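Beta-galactosidase (Bacillus circulans, PDB 4MAD) probably hydrolyses terminal non-reducing beta-D-galactose residues from beta-D-galactosides, as a family 35 glycoside hydrolase. Local coordinates at residues 65-70 against 142-147; 79-82 against 86-89; 136-141 against 179-184. All coordinates share one frame; numbering follows the deposited sequence.

In the fold
From the N terminus, the chain runs up barrel strand 62-66 into helix 69-72, where residues 65-70 will meet helix 135-152 in contact 1. Before that long loop closes, contact 2 has closed a short loop within it, bringing 79-82 back on the start of helix 87-97. Contact 3 begins on the residues of helix 135-152 just before those that close contact 1 and ends on helix 179-192, so contacts 1 and 3 cross along the chain. Val147 packs on Phe79 and Phe81, joining contacts 1 and 2; Asp142 reaches Tyr184, joining contacts 1 and 3. In the (beta/alpha)8 barrel, contact 1 ties the segment after the second strand to helix 135-152, and contact 3 joins two outer helices.

Contact 1 of 3, residues 65-70 against 142-147; sequences TYVAWN and DAYFDV
Trp69 and Tyr144 lie flat against each other in an offset stack: the five-membered ring of the indole and the phenol ring have centroids 3.5 Å apart and planes only 3° from parallel. Trp69 CD1 sits over the centre of the phenol, while Tyr144 CD2 lies toward the rim of the indole. The nearest pair is Trp69 NE1 and Tyr144 CG at 3.2 Å, a face contact and not a bond; the indole N-H is given to Glu73 instead. A chi1 of 164°, with CG trans to N, carries the Tyr144 ring away from helix 135-152 and against one face of the indole.

Beyond the rings, one methyl of Val67 packs against the phenol oxygen, with Val67 CG1 3.3 Å from Tyr144 OH.

The polar link runs through one water. It accepts from Tyr144 OH at 2.6 Å, lying at the edge of the ring and in its plane, and donates to Val67 O at 2.8 Å.

Stack and water thus hold the phenol at two places, its face and its hydroxyl, and the buried oxygen finds a partner without any direct hydrogen bond between the segments. Chemically this is an aromatic packing contact that fastens the loop after the second barrel strand, and the start of helix 69-72, to an outer helix, away from the annotated sites.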
# COMPACT_ATOMS: atom_id res chain seq x y z
N THR A 65 -2.34 -5.08 -13.28
CA THR A 65 -1.65 -4.42 -12.22
C THR A 65 -1.80 -2.91 -12.30
O THR A 65 -1.82 -2.37 -13.33
CB THR A 65 -0.16 -4.74 -12.20
OG1 THR A 65 0.45 -4.21 -11.03
CG2 THR A 65 0.50 -4.17 -13.41
N TYR A 66 -1.86 -2.27 -11.15
CA TYR A 66 -1.66 -0.86 -11.03
C TYR A 66 -0.19 -0.54 -11.20
O TYR A 66 0.61 -1.41 -11.15
CB TYR A 66 -2.05 -0.35 -9.66
CG TYR A 66 -3.51 -0.19 -9.38
CD1 TYR A 66 -4.30 0.63 -10.12
CD2 TYR A 66 -4.07 -0.80 -8.28
CE1 TYR A 66 -5.64 0.79 -9.81
CE2 TYR A 66 -5.36 -0.64 -7.99
CZ TYR A 66 -6.16 0.16 -8.74
OH TYR A 66 -7.48 0.29 -8.42
N VAL A 67 0.12 0.74 -11.42
CA VAL A 67 1.48 1.27 -11.37
C VAL A 67 1.60 2.27 -10.24
O VAL A 67 0.86 3.17 -10.21
CB VAL A 67 1.87 2.04 -12.64
CG1 VAL A 67 3.25 2.46 -12.55
CG2 VAL A 67 1.65 1.21 -13.90
N ALA A 68 2.58 2.13 -9.36
CA ALA A 68 2.68 2.92 -8.17
C ALA A 68 3.67 4.07 -8.40
O ALA A 68 4.83 3.90 -8.34
CB ALA A 68 3.15 2.06 -7.04
N TRP A 69 3.15 5.26 -8.62
CA TRP A 69 3.99 6.40 -8.93
C TRP A 69 4.99 6.67 -7.81
O TRP A 69 6.10 6.82 -8.06
CB TRP A 69 3.09 7.63 -9.13
CG TRP A 69 3.75 8.92 -9.51
CD1 TRP A 69 5.06 9.15 -9.72
CD2 TRP A 69 3.10 10.18 -9.68
NE1 TRP A 69 5.27 10.47 -10.05
CE2 TRP A 69 4.07 11.12 -10.03
CE3 TRP A 69 1.79 10.60 -9.60
CZ2 TRP A 69 3.76 12.43 -10.28
CZ3 TRP A 69 1.49 11.93 -9.86
CH2 TRP A 69 2.47 12.81 -10.20
N ASN A 70 4.54 6.62 -6.56
CA ASN A 70 5.42 6.87 -5.43
C ASN A 70 6.61 5.90 -5.42
O ASN A 70 7.67 6.25 -5.00
CB ASN A 70 4.68 6.93 -4.07
CG ASN A 70 3.84 5.68 -3.76
OD1 ASN A 70 3.83 4.78 -4.48
ND2 ASN A 70 3.15 5.70 -2.64
N ASP A 142 2.69 14.77 -16.07
CA ASP A 142 3.21 14.72 -17.40
C ASP A 142 4.64 14.26 -17.40
O ASP A 142 5.08 13.50 -18.23
CB ASP A 142 3.05 16.07 -18.11
CG ASP A 142 1.71 16.22 -18.82
OD1 ASP A 142 1.07 15.23 -19.12
OD2 ASP A 142 1.29 17.34 -19.07
N ALA A 143 5.40 14.78 -16.47
CA ALA A 143 6.79 14.45 -16.40
C ALA A 143 6.97 13.00 -16.03
O ALA A 143 7.80 12.34 -16.57
CB ALA A 143 7.47 15.29 -15.46
N TYR A 144 6.18 12.55 -15.09
CA TYR A 144 6.23 11.17 -14.68
C TYR A 144 5.79 10.24 -15.77
O TYR A 144 6.43 9.32 -16.06
CB TYR A 144 5.37 10.97 -13.44
CG TYR A 144 5.02 9.57 -13.13
CD1 TYR A 144 5.98 8.61 -13.02
CD2 TYR A 144 3.73 9.20 -12.90
CE1 TYR A 144 5.65 7.31 -12.75
CE2 TYR A 144 3.39 7.91 -12.66
CZ TYR A 144 4.34 6.97 -12.55
OH TYR A 144 3.99 5.70 -12.27
N PHE A 145 4.70 10.57 -16.40
CA PHE A 145 4.17 9.77 -17.47
C PHE A 145 5.15 9.69 -18.64
O PHE A 145 5.26 8.71 -19.28
CB PHE A 145 2.81 10.29 -17.94
CG PHE A 145 1.62 9.65 -17.23
CD1 PHE A 145 1.76 8.95 -16.09
CD2 PHE A 145 0.37 9.78 -17.74
CE1 PHE A 145 0.65 8.39 -15.49
CE2 PHE A 145 -0.69 9.24 -17.11
CZ PHE A 145 -0.54 8.56 -16.01
N ASP A 146 5.88 10.76 -18.87
CA ASP A 146 6.83 10.69 -19.96
C ASP A 146 7.82 9.59 -19.69
O ASP A 146 8.17 8.89 -20.57
CB ASP A 146 7.64 11.95 -20.09
CG ASP A 146 6.89 13.05 -20.75
OD1 ASP A 146 5.83 12.83 -21.29
OD2 ASP A 146 7.35 14.18 -20.67
N VAL A 147 8.32 9.48 -18.49
CA VAL A 147 9.24 8.41 -18.18
C VAL A 147 8.60 7.05 -18.16
O VAL A 147 9.08 6.12 -18.70
CB VAL A 147 9.93 8.68 -16.84
CG1 VAL A 147 10.73 7.56 -16.39
CG2 VAL A 147 10.84 9.84 -16.98
O HOH W 1 1.45 5.45 -11.74

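Contact 2 of 3, residues 79-82 against 86-89; sequences FVFE and DIVR
Phe81 and Asp86 bury the most surface here; Phe81 meets Asp86 through its carbonyl oxygen and turns its ring to Ile87. The carbonyl oxygen of Phe81 faces the alpha carbon of Asp86, making a CA-H...O contact of 3.2 Å between Asp86 CA and Phe81 O, with 131° at the hydrogen. The same oxygen lies 3.4 Å from Asp86 CB, so the base of the aspartate side chain rests against it. No conventional hydrogen bond crosses between the two segments; each instead makes a side-chain-to-backbone bond within itself.

Asp86 is the N-cap of helix 87-97. With its CG anti to the backbone N (chi1 -163°), the carboxylate reaches forward to the first turn, and Asp86 OD1 accepts from Arg89 N at 3.1 Å. The amide comes from well above the carboxylate plane, yet the N-H points fairly straight at the oxygen (158°). Glu82 makes a comparable local bond on the other segment: its side chain curls back so that Glu82 OE2 accepts from Phe81 N at 2.8 Å, again from above the carboxylate plane.

Ile87 supplies the apolar part. Its CG2 methyl comes up at the edge of the Phe81 ring, near the ring plane, with Ile87 CG2 4.1 Å from Phe81 CD1. The two side chains lie side by side and point the same way.

In the barrel, this is the turn leading into helix 87-97. His72 of helix 69-72 stacks on the Phe81 ring, which also touches Val147, Leu148 and Arg151 of helix 135-152, while Ile87 reaches on to Val67 just beyond strand 62-66.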
# COMPACT_ATOMS: atom_id res chain seq x y z
N PHE A 79 14.07 8.64 -10.64
CA PHE A 79 13.22 7.60 -11.15
C PHE A 79 13.76 6.23 -10.82
O PHE A 79 14.90 6.00 -10.95
CB PHE A 79 13.04 7.78 -12.64
CG PHE A 79 12.26 8.98 -12.97
CD1 PHE A 79 10.92 8.99 -12.84
CD2 PHE A 79 12.87 10.12 -13.36
CE1 PHE A 79 10.22 10.08 -13.13
CE2 PHE A 79 12.16 11.20 -13.63
CZ PHE A 79 10.84 11.18 -13.52
N VAL A 80 12.91 5.35 -10.35
CA VAL A 80 13.33 4.04 -9.88
C VAL A 80 12.56 2.91 -10.55
O VAL A 80 11.39 2.82 -10.43
CB VAL A 80 13.15 3.91 -8.34
CG1 VAL A 80 13.43 2.55 -7.90
CG2 VAL A 80 14.05 4.88 -7.62
N PHE A 81 13.27 2.06 -11.28
CA PHE A 81 12.69 0.90 -11.91
C PHE A 81 13.44 -0.43 -11.65
O PHE A 81 13.42 -1.31 -12.46
CB PHE A 81 12.39 1.11 -13.39
CG PHE A 81 11.40 2.17 -13.66
CD1 PHE A 81 10.08 1.89 -13.81
CD2 PHE A 81 11.78 3.46 -13.79
CE1 PHE A 81 9.22 2.85 -14.08
CE2 PHE A 81 10.92 4.39 -14.06
CZ PHE A 81 9.66 4.10 -14.22
N GLU A 82 14.02 -0.54 -10.47
CA GLU A 82 14.89 -1.62 -10.08
C GLU A 82 14.25 -2.46 -9.01
O GLU A 82 13.41 -2.00 -8.27
CB GLU A 82 16.17 -1.02 -9.54
CG GLU A 82 16.92 -0.12 -10.53
CD GLU A 82 16.32 1.27 -10.73
OE1 GLU A 82 16.23 1.95 -9.74
OE2 GLU A 82 15.99 1.68 -11.86
N ASP A 86 10.72 -3.14 -10.73
CA ASP A 86 11.02 -3.35 -12.12
C ASP A 86 9.76 -3.83 -12.78
O ASP A 86 9.56 -4.99 -12.95
CB ASP A 86 12.10 -4.41 -12.26
CG ASP A 86 12.76 -4.40 -13.64
OD1 ASP A 86 12.17 -4.00 -14.60
OD2 ASP A 86 13.87 -4.82 -13.73
N ILE A 87 8.90 -2.92 -13.15
CA ILE A 87 7.66 -3.24 -13.79
C ILE A 87 7.89 -3.88 -15.14
O ILE A 87 7.20 -4.78 -15.51
CB ILE A 87 6.74 -2.04 -13.84
CG1 ILE A 87 5.36 -2.44 -14.26
CG2 ILE A 87 7.28 -0.98 -14.69
CD1 ILE A 87 4.48 -1.30 -14.32
N VAL A 88 8.94 -3.48 -15.81
CA VAL A 88 9.21 -4.14 -17.05
C VAL A 88 9.45 -5.67 -16.89
O VAL A 88 8.90 -6.46 -17.60
CB VAL A 88 10.34 -3.44 -17.76
CG1 VAL A 88 10.78 -4.18 -18.96
CG2 VAL A 88 9.92 -2.08 -18.14
N ARG A 89 10.22 -6.07 -15.91
CA ARG A 89 10.48 -7.45 -15.65
C ARG A 89 9.18 -8.16 -15.31
O ARG A 89 8.95 -9.23 -15.75
CB ARG A 89 11.46 -7.57 -14.52
CG ARG A 89 11.80 -9.00 -14.13
CD ARG A 89 12.65 -9.07 -12.88
NE ARG A 89 12.72 -10.42 -12.35
CZ ARG A 89 13.44 -10.78 -11.33
NH1 ARG A 89 14.17 -9.91 -10.68
NH2 ARG A 89 13.43 -12.05 -10.96

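Contact 3 of 3, residues 136-141 against 179-184; sequences PYLEKV and QKYLQY
Helices 136-141 and 179-184 run nearly parallel, crossing at -16° with their axes 12.3 Å apart at the closest, a wide spacing bridged by large side chains. Tyr137 and Tyr181 reach across at about a right angle to each other, and Tyr137 OH donates to Tyr181 OH at 3.0 Å. Their rings meet obliquely, planes at 59°, with Tyr181 CE1 3.6 Å from Tyr137 CE2, at the edge of the Tyr137 ring. Leu138 packs beside them. Its CD2 methyl meets the edge of the Tyr181 ring, while Leu138 CD1 lies over the face of Tyr184, offset toward the rim, a CH-pi contact 4.3 Å from the ring centroid. The extended chi1 of Tyr184 (-176°) carries its ring out toward helix 136-141, where one face meets the leucine; its hydroxyl goes to Asp142.

Tyr181 OH is also bonded to Glu169, so a short chain of hydrogen bonds leads there from Tyr137. A phenylalanine at Tyr181 would keep the ring packing but would probably leave the Tyr137 hydroxyl and the Glu169 carboxylate each without this partner. The contact therefore pairs neighbouring outer helices of the barrel through a hydrogen bond set beside leucine-aromatic packing.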
# COMPACT_ATOMS: atom_id res chain seq x y z
N PRO A 136 -0.09 22.90 -11.78
CA PRO A 136 1.04 22.30 -11.10
C PRO A 136 0.87 20.78 -11.03
O PRO A 136 1.77 20.06 -11.23
CB PRO A 136 0.98 22.94 -9.72
CG PRO A 136 0.26 24.09 -9.90
CD PRO A 136 -0.72 23.90 -10.92
N TYR A 137 -0.33 20.35 -10.74
CA TYR A 137 -0.52 18.92 -10.65
C TYR A 137 -0.26 18.24 -12.02
O TYR A 137 0.49 17.34 -12.13
CB TYR A 137 -1.92 18.67 -10.17
CG TYR A 137 -2.43 17.27 -10.30
CD1 TYR A 137 -1.93 16.28 -9.54
CD2 TYR A 137 -3.41 16.97 -11.17
CE1 TYR A 137 -2.38 15.01 -9.66
CE2 TYR A 137 -3.90 15.72 -11.29
CZ TYR A 137 -3.39 14.73 -10.52
OH TYR A 137 -3.84 13.47 -10.63
N LEU A 138 -0.84 18.74 -13.07
CA LEU A 138 -0.64 18.12 -14.39
C LEU A 138 0.81 18.11 -14.88
O LEU A 138 1.22 17.22 -15.56
CB LEU A 138 -1.56 18.74 -15.42
CG LEU A 138 -3.04 18.55 -15.12
CD1 LEU A 138 -3.98 19.19 -16.11
CD2 LEU A 138 -3.31 17.12 -15.07
N GLU A 139 1.56 19.14 -14.51
CA GLU A 139 2.93 19.21 -14.88
C GLU A 139 3.70 18.04 -14.29
O GLU A 139 4.54 17.52 -14.89
CB GLU A 139 3.56 20.48 -14.36
CG GLU A 139 3.08 21.72 -15.06
CD GLU A 139 3.90 22.97 -14.74
OE1 GLU A 139 4.82 22.90 -13.92
OE2 GLU A 139 3.59 24.04 -15.32
N LYS A 140 3.40 17.71 -13.05
CA LYS A 140 4.04 16.58 -12.40
C LYS A 140 3.64 15.24 -13.06
O LYS A 140 4.45 14.42 -13.30
CB LYS A 140 3.72 16.56 -10.90
CG LYS A 140 4.10 17.82 -10.15
CD LYS A 140 5.45 18.32 -10.46
CE LYS A 140 5.82 19.46 -9.53
NZ LYS A 140 6.95 20.19 -9.98
N VAL A 141 2.38 15.09 -13.35
CA VAL A 141 1.88 13.88 -13.96
C VAL A 141 2.55 13.68 -15.35
O VAL A 141 2.86 12.62 -15.73
CB VAL A 141 0.38 13.98 -14.15
CG1 VAL A 141 -0.16 12.92 -14.98
CG2 VAL A 141 -0.32 14.05 -12.83
N GLN A 179 -14.16 17.05 -15.99
CA GLN A 179 -14.09 16.52 -17.33
C GLN A 179 -12.89 17.01 -18.11
O GLN A 179 -12.30 16.28 -18.84
CB GLN A 179 -15.44 16.59 -18.06
CG GLN A 179 -15.50 15.90 -19.40
CD GLN A 179 -15.62 14.40 -19.37
OE1 GLN A 179 -16.00 13.80 -18.38
NE2 GLN A 179 -15.33 13.80 -20.48
N LYS A 180 -12.50 18.24 -17.89
CA LYS A 180 -11.34 18.73 -18.54
C LYS A 180 -10.13 17.93 -18.11
O LYS A 180 -9.30 17.64 -18.90
CB LYS A 180 -11.10 20.19 -18.22
CG LYS A 180 -11.86 21.15 -19.07
CD LYS A 180 -11.32 22.57 -18.95
CE LYS A 180 -10.08 22.80 -19.78
NZ LYS A 180 -10.27 23.48 -21.10
N TYR A 181 -10.05 17.62 -16.84
CA TYR A 181 -8.97 16.79 -16.35
C TYR A 181 -8.98 15.40 -16.97
O TYR A 181 -7.98 14.93 -17.41
CB TYR A 181 -9.12 16.63 -14.85
CG TYR A 181 -8.28 15.54 -14.19
CD1 TYR A 181 -6.96 15.41 -14.42
CD2 TYR A 181 -8.83 14.69 -13.29
CE1 TYR A 181 -6.23 14.44 -13.79
CE2 TYR A 181 -8.12 13.72 -12.69
CZ TYR A 181 -6.82 13.60 -12.93
OH TYR A 181 -6.14 12.64 -12.31
N LEU A 182 -10.14 14.76 -17.01
CA LEU A 182 -10.22 13.43 -17.57
C LEU A 182 -9.83 13.42 -19.05
O LEU A 182 -9.15 12.57 -19.51
CB LEU A 182 -11.61 12.87 -17.40
CG LEU A 182 -12.04 12.53 -15.99
CD1 LEU A 182 -13.48 12.07 -15.94
CD2 LEU A 182 -11.16 11.53 -15.40
N GLN A 183 -10.30 14.41 -19.78
CA GLN A 183 -9.99 14.55 -21.17
C GLN A 183 -8.53 14.79 -21.40
O GLN A 183 -7.96 14.26 -22.28
CB GLN A 183 -10.88 15.59 -21.86
CG GLN A 183 -12.30 15.15 -21.90
CD GLN A 183 -13.20 16.00 -22.72
OE1 GLN A 183 -12.75 16.75 -23.50
NE2 GLN A 183 -14.48 15.90 -22.49
N TYR A 184 -7.93 15.59 -20.56
CA TYR A 184 -6.54 15.82 -20.69
C TYR A 184 -5.75 14.53 -20.44
O TYR A 184 -4.79 14.22 -21.09
CB TYR A 184 -6.12 16.87 -19.73
CG TYR A 184 -4.69 17.23 -19.87
CD1 TYR A 184 -4.30 18.22 -20.72
CD2 TYR A 184 -3.73 16.57 -19.17
CE1 TYR A 184 -3.00 18.54 -20.87
CE2 TYR A 184 -2.42 16.90 -19.29
CZ TYR A 184 -2.05 17.89 -20.16
OH TYR A 184 -0.74 18.24 -20.33